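Local coordinates for protein PLP-Dependent L-Arginine Hydroxylase MppP (Streptomyces wadayamensis, PDB 6C9B) that uses pyridoxal 5'-phosphate to oxidise L-arginine, acting as an oxidase rather than an oxygenase, with 4-hydroxy-2-ketoarginine and 2-ketoarginine as products, at residues 46-51 and 261-266; 95-100 and 239-244; 99-104 and 125-130. All blocks are in the same frame, centred on the assembly; numbering follows the deposited sequence. Where two conformers were deposited one is given.

Interaction 1: residues 46-51 and 261-266; sequences PVLWAE and LIREFS
Leu48 and Glu51, one helical turn apart, reach across from helix 45-54 to Leu261, Arg263 and Glu264 of the long helix 256-291. The contact is a helix-helix pairing that combines a salt-bridge network with leucine packing. Between the two short segments the axes come no closer than 11.8 Å, so the backbones stay well apart and the side chains bridge the gap. Just before the first contact, Pro46 packs on Val42 of the second subunit, which places this helix beside the dimer partner. The two methyls of Leu48 then go to different partners. Its CD1 meets Leu261 CD2 at 4.1 Å, the two side chains crossing at about a right angle. Its CD2 lies 3.7 Å from Arg263 NH2, at the edge of the guanidinium, and also touches the CG methylene of Glu264. One branch is therefore purely apolar, while the other borders the charged cluster. Glu51 follows with CG anti to its backbone N (chi1 -179°) and a chain extended beyond CG, which carries the carboxylate out tip to tip with Arg263. The two flat groups are nearly coplanar, their planes 13° apart, and they pair end-on: Arg263 NH2 to Glu51 OE1 and Arg263 NH1 to Glu51 OE2, both 2.8 Å. The first bond is nearly straight, at 169°, and uses the syn lone pair of OE1. Glu51 also pairs with Arg55 and Arg263 with Glu63, so acids and bases alternate, and the acids probably offset the repulsion between the nearby Arg55 and Arg263. The guanidinium is also held from its own helix, side-on, where a single oxygen, Glu264 OE2, accepts from Arg263 NE at 2.9 Å and from Arg263 NH2 at 3.0 Å.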
ATOM      1  N   PRO B  46       8.617  20.628   7.138  1.00 25.13           N
ATOM      2  CA  PRO B  46      10.084  20.529   7.004  1.00 27.21           C
ATOM      3  C   PRO B  46      10.788  20.178   8.308  1.00 27.85           C
ATOM      4  O   PRO B  46      11.844  19.529   8.269  1.00 29.55           O
ATOM      5  CB  PRO B  46      10.494  21.922   6.492  1.00 30.19           C
ATOM      6  CG  PRO B  46       9.233  22.469   5.860  1.00 30.87           C
ATOM      7  CD  PRO B  46       8.108  21.933   6.689  1.00 27.44           C
ATOM      8  N   VAL B  47      10.247  20.608   9.458  1.00 26.77           N
ATOM      9  CA  VAL B  47      10.815  20.235  10.755  1.00 32.64           C
ATOM     10  C   VAL B  47      10.563  18.757  11.041  1.00 31.70           C
ATOM     11  O   VAL B  47      11.437  18.032  11.543  1.00 27.61           O
ATOM     12  CB  VAL B  47      10.216  21.118  11.863  1.00 32.37           C
ATOM     13  CG1 VAL B  47      10.771  20.717  13.232  1.00 36.39           C
ATOM     14  CG2 VAL B  47      10.480  22.587  11.578  1.00 38.67           C
ATOM     15  N   LEU B  48       9.350  18.296  10.756  1.00 26.98           N
ATOM     16  CA  LEU B  48       9.042  16.885  10.915  1.00 26.73           C
ATOM     17  C   LEU B  48       9.887  16.022   9.987  1.00 24.95           C
ATOM     18  O   LEU B  48      10.254  14.896  10.345  1.00 25.88           O
ATOM     19  CB  LEU B  48       7.556  16.649  10.652  1.00 26.45           C
ATOM     20  CG  LEU B  48       6.590  17.338  11.625  1.00 31.71           C
ATOM     21  CD1 LEU B  48       5.165  17.178  11.134  1.00 38.04           C
ATOM     22  CD2 LEU B  48       6.713  16.754  13.023  1.00 28.65           C
ATOM     23  N   TRP B  49      10.193  16.525   8.787  1.00 22.47           N
ATOM     24  CA  TRP B  49      11.079  15.793   7.880  1.00 23.35           C
ATOM     25  C   TRP B  49      12.463  15.622   8.499  1.00 24.13           C
ATOM     26  O   TRP B  49      13.010  14.513   8.561  1.00 26.51           O
ATOM     27  CB  TRP B  49      11.178  16.528   6.547  1.00 21.83           C
ATOM     28  CG  TRP B  49      11.887  15.727   5.473  1.00 25.01           C
ATOM     29  CD1 TRP B  49      13.211  15.404   5.451  1.00 25.22           C
ATOM     30  CD2 TRP B  49      11.318  15.153   4.284  1.00 21.49           C
ATOM     31  NE1 TRP B  49      13.503  14.673   4.336  1.00 23.67           N
ATOM     32  CE2 TRP B  49      12.358  14.489   3.606  1.00 20.85           C
ATOM     33  CE3 TRP B  49      10.036  15.127   3.728  1.00 21.99           C
ATOM     34  CZ2 TRP B  49      12.159  13.816   2.399  1.00 22.63           C
ATOM     35  CZ3 TRP B  49       9.842  14.436   2.534  1.00 23.27           C
ATOM     36  CH2 TRP B  49      10.895  13.810   1.882  1.00 22.28           C
ATOM     37  N   ALA B  50      13.037  16.719   8.986  1.00 26.13           N
ATOM     38  CA  ALA B  50      14.333  16.646   9.645  1.00 25.36           C
ATOM     39  C   ALA B  50      14.301  15.709  10.846  1.00 30.14           C
ATOM     40  O   ALA B  50      15.248  14.942  11.064  1.00 31.75           O
ATOM     41  CB  ALA B  50      14.765  18.053  10.056  1.00 27.64           C
ATOM     42  N   GLU B  51      13.230  15.762  11.649  1.00 25.83           N
ATOM     43  CA  GLU B  51      13.091  14.830  12.767  1.00 25.49           C
ATOM     44  C   GLU B  51      13.114  13.379  12.277  1.00 23.75           C
ATOM     45  O   GLU B  51      13.805  12.522  12.845  1.00 26.51           O
ATOM     46  CB  GLU B  51      11.793  15.098  13.537  1.00 30.01           C
ATOM     47  CG  GLU B  51      11.611  14.153  14.737  1.00 37.40           C
ATOM     48  CD  GLU B  51      10.247  14.229  15.394  1.00 38.14           C
ATOM     49  OE1 GLU B  51       9.435  15.105  15.031  1.00 31.68           O
ATOM     50  OE2 GLU B  51       9.981  13.378  16.271  1.00 33.02           O
ATOM     51  N   LEU B 261       3.345  12.566  11.305  1.00 24.71           N
ATOM     52  CA  LEU B 261       2.096  13.277  11.065  1.00 22.31           C
ATOM     53  C   LEU B 261       0.959  12.697  11.895  1.00 21.85           C
ATOM     54  O   LEU B 261       0.150  13.447  12.454  1.00 24.76           O
ATOM     55  CB  LEU B 261       1.748  13.247   9.572  1.00 20.50           C
ATOM     56  CG  LEU B 261       2.476  14.236   8.680  1.00 34.26           C
ATOM     57  CD1 LEU B 261       2.191  13.926   7.226  1.00 29.03           C
ATOM     58  CD2 LEU B 261       1.998  15.651   9.012  1.00 51.41           C
ATOM     59  N   ILE B 262       0.872  11.367  11.978  1.00 22.38           N
ATOM     60  CA  ILE B 262      -0.181  10.745  12.770  1.00 22.09           C
ATOM     61  C   ILE B 262      -0.047  11.156  14.226  1.00 25.01           C
ATOM     62  O   ILE B 262      -1.040  11.430  14.919  1.00 21.79           O
ATOM     63  CB  ILE B 262      -0.106   9.221  12.615  1.00 20.86           C
ATOM     64  CG1 ILE B 262      -0.532   8.828  11.205  1.00 21.97           C
ATOM     65  CG2 ILE B 262      -0.975   8.533  13.680  1.00 23.23           C
ATOM     66  CD1 ILE B 262      -0.226   7.381  10.861  1.00 24.03           C
ATOM     67  N   ARG B 263       1.186  11.181  14.718  1.00 21.74           N
ATOM     68  CA  ARG B 263       1.426  11.614  16.088  1.00 25.10           C
ATOM     69  C   ARG B 263       0.916  13.035  16.306  1.00 27.39           C
ATOM     70  O   ARG B 263       0.231  13.316  17.293  1.00 25.90           O
ATOM     71  CB  ARG B 263       2.923  11.530  16.389  1.00 23.73           C
ATOM     72  CG  ARG B 263       3.330  11.903  17.814  1.00 29.09           C
ATOM     73  CD  ARG B 263       4.832  12.034  17.887  1.00 29.11           C
ATOM     74  NE  ARG B 263       5.296  13.197  17.121  1.00 29.59           N
ATOM     75  CZ  ARG B 263       6.528  13.344  16.653  1.00 28.70           C
ATOM     76  NH1 ARG B 263       7.458  12.431  16.881  1.00 33.08           N
ATOM     77  NH2 ARG B 263       6.835  14.419  15.949  1.00 30.30           N
ATOM     78  N   GLU B 264       1.251  13.953  15.390  1.00 22.80           N
ATOM     79  CA  GLU B 264       0.878  15.355  15.577  1.00 23.93           C
ATOM     80  C   GLU B 264      -0.624  15.563  15.430  1.00 24.50           C
ATOM     81  O   GLU B 264      -1.230  16.307  16.212  1.00 27.43           O
ATOM     82  CB  GLU B 264       1.642  16.232  14.594  1.00 27.07           C
ATOM     83  CG  GLU B 264       3.138  16.204  14.800  1.00 29.96           C
ATOM     84  CD  GLU B 264       3.527  16.602  16.212  1.00 38.33           C
ATOM     85  OE1 GLU B 264       3.020  17.631  16.717  1.00 40.53           O
ATOM     86  OE2 GLU B 264       4.311  15.858  16.834  1.00 33.79           O
ATOM     87  N   PHE B 265      -1.246  14.925  14.439  1.00 22.34           N
ATOM     88  CA  PHE B 265      -2.691  15.068  14.272  1.00 22.65           C
ATOM     89  C   PHE B 265      -3.434  14.465  15.460  1.00 24.31           C
ATOM     90  O   PHE B 265      -4.468  14.996  15.891  1.00 24.04           O
ATOM     91  CB  PHE B 265      -3.144  14.422  12.949  1.00 24.02           C
ATOM     92  CG  PHE B 265      -3.141  15.385  11.777  1.00 21.32           C
ATOM     93  CD1 PHE B 265      -1.952  15.777  11.183  1.00 25.60           C
ATOM     94  CD2 PHE B 265      -4.328  15.909  11.300  1.00 24.45           C
ATOM     95  CE1 PHE B 265      -1.955  16.696  10.124  1.00 28.28           C
ATOM     96  CE2 PHE B 265      -4.339  16.822  10.237  1.00 22.42           C
ATOM     97  CZ  PHE B 265      -3.159  17.207   9.658  1.00 23.70           C
ATOM     98  N   SER B 266      -2.907  13.361  16.005  1.00 24.08           N
ATOM     99  CA  SER B 266      -3.507  12.744  17.179  1.00 23.03           C
ATOM    100  C   SER B 266      -3.406  13.656  18.386  1.00 27.10           C
ATOM    101  O   SER B 266      -4.351  13.753  19.167  1.00 28.26           O
ATOM    102  CB  SER B 266      -2.830  11.411  17.493  1.00 22.50           C
ATOM    103  OG  SER B 266      -3.127  10.446  16.514  1.00 23.80           O
TER

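Interaction 2: residues 95-100 and 239-244; sequences EILARS and IGLPVE
Ser100 presses its CB and OG against the turn formed by Leu241, Pro242 and Val243. Its OG lies anti to the carbonyl carbon (chi1 -65°), a position from which it donates back into its own helix, to Ile96 O at 2.7 Å, from above the carbonyl plane. The hydroxyl is thus bonded within its own helix and offers the turn a compact packing surface. Val243 was modelled in two conformers; in the one described, Ser100 OG is 3.3 Å from Val243 CA, and its approach to Val243 N is too poorly angled to count as a bond. The ring of Pro242 leans on the backbone as well, with CD 3.5 Å from Ser100 O. Pro242 is the centre of an inverse gamma turn and the N-cap of helix 243-250, so helix 90-101 packs here against the start of another helix in the seven-stranded-sheet domain of the aminotransferase fold. Leu97, whose side chain also touches Val214 and Ile216 of strand 212-218, runs obliquely to Leu241, their CD1 atoms 4.2 Å apart. One turn from Ser100, Ile96 points its CG2 at the backbone, 3.7 Å from Val243 O.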
ATOM      1  N   GLU B  95      -5.488  -7.092   3.178  1.00 14.76           N
ATOM      2  CA  GLU B  95      -4.906  -8.058   2.256  1.00 14.38           C
ATOM      3  C   GLU B  95      -4.003  -9.026   3.004  1.00 16.48           C
ATOM      4  O   GLU B  95      -4.031 -10.240   2.760  1.00 18.02           O
ATOM      5  CB  GLU B  95      -4.133  -7.342   1.149  1.00 15.83           C
ATOM      6  CG  GLU B  95      -3.352  -8.253   0.219  1.00 14.82           C
ATOM      7  CD  GLU B  95      -4.177  -9.078  -0.758  1.00 17.51           C
ATOM      8  OE1 GLU B  95      -5.412  -9.029  -0.733  1.00 19.83           O
ATOM      9  OE2 GLU B  95      -3.563  -9.811  -1.575  1.00 19.43           O
ATOM     10  N   ILE B  96      -3.192  -8.500   3.914  1.00 15.51           N
ATOM     11  CA  ILE B  96      -2.310  -9.347   4.715  1.00 15.17           C
ATOM     12  C   ILE B  96      -3.136 -10.323   5.538  1.00 15.30           C
ATOM     13  O   ILE B  96      -2.841 -11.527   5.589  1.00 16.85           O
ATOM     14  CB  ILE B  96      -1.409  -8.462   5.597  1.00 15.20           C
ATOM     15  CG1 ILE B  96      -0.411  -7.695   4.731  1.00 16.97           C
ATOM     16  CG2 ILE B  96      -0.676  -9.295   6.630  1.00 18.52           C
ATOM     17  CD1 ILE B  96       0.245  -6.529   5.452  1.00 18.42           C
ATOM     18  N   LEU B  97      -4.185  -9.817   6.198  1.00 15.34           N
ATOM     19  CA  LEU B  97      -5.015 -10.674   7.038  1.00 15.12           C
ATOM     20  C   LEU B  97      -5.708 -11.734   6.196  1.00 17.76           C
ATOM     21  O   LEU B  97      -5.830 -12.895   6.597  1.00 17.10           O
ATOM     22  CB  LEU B  97      -6.037  -9.824   7.795  1.00 17.91           C
ATOM     23  CG  LEU B  97      -7.078 -10.574   8.636  1.00 18.10           C
ATOM     24  CD1 LEU B  97      -6.391 -11.417   9.704  1.00 19.02           C
ATOM     25  CD2 LEU B  97      -8.083  -9.603   9.268  1.00 20.03           C
ATOM     26  N   ALA B  98      -6.226 -11.339   5.050  1.00 16.50           N
ATOM     27  CA  ALA B  98      -6.979 -12.282   4.233  1.00 15.73           C
ATOM     28  C   ALA B  98      -6.066 -13.395   3.731  1.00 16.85           C
ATOM     29  O   ALA B  98      -6.431 -14.575   3.768  1.00 18.05           O
ATOM     30  CB  ALA B  98      -7.628 -11.540   3.071  1.00 18.79           C
ATOM     31  N   ARG B  99      -4.893 -13.031   3.201  1.00 16.89           N
ATOM     32  CA  ARG B  99      -3.986 -14.062   2.716  1.00 17.17           C
ATOM     33  C   ARG B  99      -3.517 -14.930   3.875  1.00 18.11           C
ATOM     34  O   ARG B  99      -3.363 -16.147   3.715  1.00 20.21           O
ATOM     35  CB  ARG B  99      -2.811 -13.433   1.961  1.00 23.54           C
ATOM     36  CG  ARG B  99      -1.970 -14.515   1.251  1.00 28.67           C
ATOM     37  CD  ARG B  99      -1.593 -14.105  -0.151  1.00 25.42           C
ATOM     38  NE  ARG B  99      -0.588 -13.057  -0.223  1.00 26.79           N
ATOM     39  CZ  ARG B  99       0.694 -13.229   0.074  1.00 25.79           C
ATOM     40  NH1 ARG B  99       1.536 -12.224  -0.094  1.00 21.98           N
ATOM     41  NH2 ARG B  99       1.128 -14.387   0.569  1.00 24.62           N
ATOM     42  N   SER B 100      -3.354 -14.332   5.067  1.00 17.21           N
ATOM     43  CA  SER B 100      -2.958 -15.102   6.248  1.00 19.41           C
ATOM     44  C   SER B 100      -4.058 -16.068   6.676  1.00 18.33           C
ATOM     45  O   SER B 100      -3.776 -17.225   7.021  1.00 19.58           O
ATOM     46  CB  SER B 100      -2.631 -14.173   7.403  1.00 23.08           C
ATOM     47  OG  SER B 100      -1.495 -13.375   7.094  1.00 21.08           O
ATOM     48  N   ILE B 239      -2.359 -15.565  17.805  1.00 26.06           N
ATOM     49  CA  ILE B 239      -3.243 -15.452  16.647  1.00 23.58           C
ATOM     50  C   ILE B 239      -3.154 -16.703  15.777  1.00 24.62           C
ATOM     51  O   ILE B 239      -4.161 -17.169  15.236  1.00 26.96           O
ATOM     52  CB  ILE B 239      -2.930 -14.154  15.872  1.00 25.71           C
ATOM     53  CG1 ILE B 239      -3.848 -13.981  14.668  1.00 23.94           C
ATOM     54  CG2 ILE B 239      -1.511 -14.136  15.352  1.00 26.44           C
ATOM     55  CD1 ILE B 239      -5.327 -14.026  14.977  1.00 30.26           C
ATOM     56  N   GLY B 240      -1.957 -17.273  15.637  1.00 24.46           N
ATOM     57  CA  GLY B 240      -1.793 -18.514  14.895  1.00 25.94           C
ATOM     58  C   GLY B 240      -2.044 -18.409  13.408  1.00 29.71           C
ATOM     59  O   GLY B 240      -2.402 -19.400  12.765  1.00 27.39           O
ATOM     60  N   LEU B 241      -1.866 -17.229  12.849  1.00 23.68           N
ATOM     61  CA  LEU B 241      -1.902 -16.939  11.433  1.00 21.89           C
ATOM     62  C   LEU B 241      -0.586 -16.289  11.050  1.00 24.84           C
ATOM     63  O   LEU B 241      -0.016 -15.557  11.861  1.00 26.03           O
ATOM     64  CB  LEU B 241      -3.026 -15.960  11.074  1.00 21.05           C
ATOM     65  CG  LEU B 241      -4.430 -16.304  11.549  1.00 23.26           C
ATOM     66  CD1 LEU B 241      -5.331 -15.085  11.333  1.00 26.57           C
ATOM     67  CD2 LEU B 241      -4.979 -17.506  10.827  1.00 25.16           C
ATOM     68  N   PRO B 242      -0.141 -16.438   9.809  1.00 20.56           N
ATOM     69  CA  PRO B 242       1.176 -15.895   9.429  1.00 19.50           C
ATOM     70  C   PRO B 242       1.178 -14.423   9.060  1.00 22.93           C
ATOM     71  O   PRO B 242       1.809 -14.031   8.068  1.00 23.61           O
ATOM     72  CB  PRO B 242       1.559 -16.769   8.226  1.00 25.14           C
ATOM     73  CG  PRO B 242       0.249 -17.115   7.615  1.00 27.12           C
ATOM     74  CD  PRO B 242      -0.682 -17.321   8.758  1.00 22.53           C
ATOM     75  N   VAL B 243       0.511 -13.585   9.858  0.84 21.93           N
ATOM     76  CA  VAL B 243       0.400 -12.166   9.516  0.84 21.57           C
ATOM     77  C   VAL B 243       1.770 -11.489   9.543  0.84 22.67           C
ATOM     78  O   VAL B 243       2.039 -10.590   8.750  0.84 20.88           O
ATOM     79  CB  VAL B 243      -0.596 -11.441  10.447  0.84 23.45           C
ATOM     80  CG1 VAL B 243      -2.036 -11.914  10.155  0.84 24.24           C
ATOM     81  CG2 VAL B 243      -0.227 -11.623  11.932  0.84 23.85           C
ATOM     82  N   GLU B 244       2.644 -11.870  10.474  1.00 21.47           N
ATOM     83  CA  GLU B 244       3.948 -11.212  10.529  1.00 22.47           C
ATOM     84  C   GLU B 244       4.799 -11.523   9.298  1.00 21.63           C
ATOM     85  O   GLU B 244       5.494 -10.643   8.770  1.00 22.27           O
ATOM     86  CB  GLU B 244       4.685 -11.621  11.803  1.00 26.45           C
ATOM     87  CG  GLU B 244       4.075 -11.005  13.040  1.00 33.33           C
ATOM     88  CD  GLU B 244       4.544 -11.695  14.298  1.00 59.25           C
ATOM     89  OE1 GLU B 244       4.080 -12.822  14.584  1.00 57.46           O
ATOM     90  OE2 GLU B 244       5.399 -11.110  14.979  1.00 50.03           O
TER

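Interaction 3: residues 99-104 and 125-130; sequences RSLSAS and NGLDLV
Asn125 sets its amide oxygen against the aliphatic part of Arg99, OD1 being 3.5 Å from Arg99 CB and 3.6 Å from Arg99 CD, while the two side chains run across one another at a slant. Beside this pair, the backbone of the second segment touches a serine: Asn125 O lies 3.2 Å from Ser102 CB. Leu127 supplies the apolar share, bringing CD1 to 3.8 Å from Leu101 CB and resting CD2 against Ser102 CA.

A second shell sets these groups. Ser102 OG stands between its backbone N and carbonyl carbon (chi1 79°) and donates to Arg99 O at 2.8 Å, which turns the hydroxyl back onto the carbonyl three residues earlier. The Asn125 amide is fixed through ND2, which bonds to Leu121 O and to Glu95 OE1. The charged end of Arg99 instead leaves the subunit, its NE forming a salt bridge with Glu95 of the second subunit. Leu127 is backed by Leu122 of helix 116-124 and Val108 of strand 107-112.

The turn that delivers Asn125 and Leu127 is a Schellman motif closing helix 116-124, with Gly126 at positive phi as its C-prime residue. It leads into strand 128-133, parallel to its neighbour 107-112, and so completes a beta-alpha-beta crossover at the edge of the seven-stranded sheet.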
ATOM      1  N   ARG B  99      -4.893 -13.031   3.201  1.00 16.89           N
ATOM      2  CA  ARG B  99      -3.986 -14.062   2.716  1.00 17.17           C
ATOM      3  C   ARG B  99      -3.517 -14.930   3.875  1.00 18.11           C
ATOM      4  O   ARG B  99      -3.363 -16.147   3.715  1.00 20.21           O
ATOM      5  CB  ARG B  99      -2.811 -13.433   1.961  1.00 23.54           C
ATOM      6  CG  ARG B  99      -1.970 -14.515   1.251  1.00 28.67           C
ATOM      7  CD  ARG B  99      -1.593 -14.105  -0.151  1.00 25.42           C
ATOM      8  NE  ARG B  99      -0.588 -13.057  -0.223  1.00 26.79           N
ATOM      9  CZ  ARG B  99       0.694 -13.229   0.074  1.00 25.79           C
ATOM     10  NH1 ARG B  99       1.536 -12.224  -0.094  1.00 21.98           N
ATOM     11  NH2 ARG B  99       1.128 -14.387   0.569  1.00 24.62           N
ATOM     12  N   SER B 100      -3.354 -14.332   5.067  1.00 17.21           N
ATOM     13  CA  SER B 100      -2.958 -15.102   6.248  1.00 19.41           C
ATOM     14  C   SER B 100      -4.058 -16.068   6.676  1.00 18.33           C
ATOM     15  O   SER B 100      -3.776 -17.225   7.021  1.00 19.58           O
ATOM     16  CB  SER B 100      -2.631 -14.173   7.403  1.00 23.08           C
ATOM     17  OG  SER B 100      -1.495 -13.375   7.094  1.00 21.08           O
ATOM     18  N   LEU B 101      -5.307 -15.599   6.698  1.00 18.37           N
ATOM     19  CA  LEU B 101      -6.430 -16.478   7.021  1.00 18.69           C
ATOM     20  C   LEU B 101      -6.492 -17.673   6.087  1.00 24.33           C
ATOM     21  O   LEU B 101      -6.824 -18.782   6.520  1.00 21.15           O
ATOM     22  CB  LEU B 101      -7.745 -15.701   6.952  1.00 17.31           C
ATOM     23  CG  LEU B 101      -8.043 -14.798   8.140  1.00 20.87           C
ATOM     24  CD1 LEU B 101      -9.175 -13.843   7.771  1.00 20.40           C
ATOM     25  CD2 LEU B 101      -8.445 -15.631   9.353  1.00 22.22           C
ATOM     26  N   SER B 102      -6.219 -17.461   4.797  1.00 22.41           N
ATOM     27  CA  SER B 102      -6.393 -18.512   3.802  1.00 22.33           C
ATOM     28  C   SER B 102      -5.466 -19.690   4.059  1.00 22.85           C
ATOM     29  O   SER B 102      -5.715 -20.783   3.536  1.00 27.19           O
ATOM     30  CB  SER B 102      -6.175 -17.951   2.383  1.00 28.08           C
ATOM     31  OG  SER B 102      -4.795 -17.820   2.066  1.00 30.96           O
ATOM     32  N   ALA B 103      -4.435 -19.506   4.894  1.00 25.48           N
ATOM     33  CA  ALA B 103      -3.532 -20.603   5.236  1.00 33.94           C
ATOM     34  C   ALA B 103      -4.220 -21.690   6.053  1.00 36.03           C
ATOM     35  O   ALA B 103      -3.813 -22.855   5.983  1.00 38.51           O
ATOM     36  CB  ALA B 103      -2.328 -20.075   6.022  1.00 33.95           C
ATOM     37  N   SER B 104      -5.233 -21.341   6.860  1.00 23.29           N
ATOM     38  CA  SER B 104      -5.812 -22.307   7.784  1.00 23.76           C
ATOM     39  C   SER B 104      -7.320 -22.210   7.932  1.00 30.06           C
ATOM     40  O   SER B 104      -7.892 -22.994   8.689  1.00 31.26           O
ATOM     41  CB  SER B 104      -5.175 -22.146   9.164  1.00 31.08           C
ATOM     42  OG  SER B 104      -5.362 -20.824   9.642  1.00 29.29           O
ATOM     43  N   ASN B 125      -8.839 -13.974  -1.859  1.00 18.83           N
ATOM     44  CA  ASN B 125      -7.848 -14.865  -1.286  1.00 18.15           C
ATOM     45  C   ASN B 125      -8.417 -16.240  -0.971  1.00 23.33           C
ATOM     46  O   ASN B 125      -7.766 -17.019  -0.269  1.00 24.90           O
ATOM     47  CB  ASN B 125      -7.270 -14.212  -0.041  1.00 19.15           C
ATOM     48  CG  ASN B 125      -6.248 -13.155  -0.386  1.00 20.83           C
ATOM     49  OD1 ASN B 125      -5.118 -13.499  -0.724  1.00 22.87           O
ATOM     50  ND2 ASN B 125      -6.637 -11.906  -0.357  1.00 20.63           N
ATOM     51  N   GLY B 126      -9.588 -16.564  -1.495  1.00 20.79           N
ATOM     52  CA  GLY B 126     -10.115 -17.917  -1.399  1.00 21.76           C
ATOM     53  C   GLY B 126     -10.971 -18.222  -0.199  1.00 22.19           C
ATOM     54  O   GLY B 126     -11.247 -19.407   0.053  1.00 24.84           O
ATOM     55  N   LEU B 127     -11.404 -17.216   0.553  1.00 19.09           N
ATOM     56  CA  LEU B 127     -12.266 -17.431   1.701  1.00 17.18           C
ATOM     57  C   LEU B 127     -13.739 -17.415   1.288  1.00 20.82           C
ATOM     58  O   LEU B 127     -14.196 -16.513   0.575  1.00 20.90           O
ATOM     59  CB  LEU B 127     -11.966 -16.382   2.771  1.00 18.89           C
ATOM     60  CG  LEU B 127     -10.521 -16.584   3.252  1.00 27.85           C
ATOM     61  CD1 LEU B 127      -9.871 -15.390   3.841  1.00 45.10           C
ATOM     62  CD2 LEU B 127     -10.415 -17.829   4.193  1.00 24.33           C
ATOM     63  N   ASP B 128     -14.485 -18.410   1.758  1.00 17.68           N
ATOM     64  CA  ASP B 128     -15.931 -18.439   1.564  1.00 19.54           C
ATOM     65  C   ASP B 128     -16.564 -17.560   2.625  1.00 21.16           C
ATOM     66  O   ASP B 128     -16.147 -17.580   3.785  1.00 27.71           O
ATOM     67  CB  ASP B 128     -16.453 -19.866   1.680  1.00 26.29           C
ATOM     68  CG  ASP B 128     -17.925 -20.004   1.280  1.00 56.84           C
ATOM     69  OD1 ASP B 128     -18.415 -19.212   0.448  1.00 65.01           O
ATOM     70  OD2 ASP B 128     -18.587 -20.924   1.798  1.00 69.96           O
ATOM     71  N   LEU B 129     -17.555 -16.767   2.235  1.00 19.30           N
ATOM     72  CA  LEU B 129     -18.126 -15.789   3.146  1.00 16.61           C
ATOM     73  C   LEU B 129     -19.541 -16.175   3.556  1.00 19.56           C
ATOM     74  O   LEU B 129     -20.357 -16.580   2.718  1.00 23.46           O
ATOM     75  CB  LEU B 129     -18.168 -14.412   2.519  1.00 16.56           C
ATOM     76  CG  LEU B 129     -16.826 -13.848   2.123  1.00 21.02           C
ATOM     77  CD1 LEU B 129     -17.012 -12.460   1.451  1.00 26.01           C
ATOM     78  CD2 LEU B 129     -15.936 -13.761   3.341  1.00 21.99           C
ATOM     79  N   VAL B 130     -19.827 -16.023   4.844  1.00 17.88           N
ATOM     80  CA  VAL B 130     -21.171 -16.223   5.380  1.00 18.81           C
ATOM     81  C   VAL B 130     -21.654 -14.868   5.882  1.00 18.68           C
ATOM     82  O   VAL B 130     -21.056 -14.325   6.818  1.00 18.38           O
ATOM     83  CB  VAL B 130     -21.194 -17.253   6.520  1.00 23.87           C
ATOM     84  CG1 VAL B 130     -22.631 -17.469   6.961  1.00 27.67           C
ATOM     85  CG2 VAL B 130     -20.561 -18.536   6.092  1.00 27.25           C
TER

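Overall arrangement
Interactions 2 and 3 both use helix 90-101, sharing Arg99 and Ser100, and their centres are 10 Å apart; Leu241 of the former also packs on Ser104 of the latter. Interaction 1 stands apart, its centre about 30 Å from that of interaction 2 and 37 Å from that of interaction 3. All three are largely buried and lie near the second subunit, yet their chemistry differs. Interaction 1 spans widely spaced helices with paired charges beside a leucine contact, whereas interactions 2 and 3 close short gaps by van der Waals packing, their polar groups bonding within their own segment or to residues beyond the contact. Helices 243-250 and 256-291, consecutive in the chain, lead from interaction 2 to interaction 1.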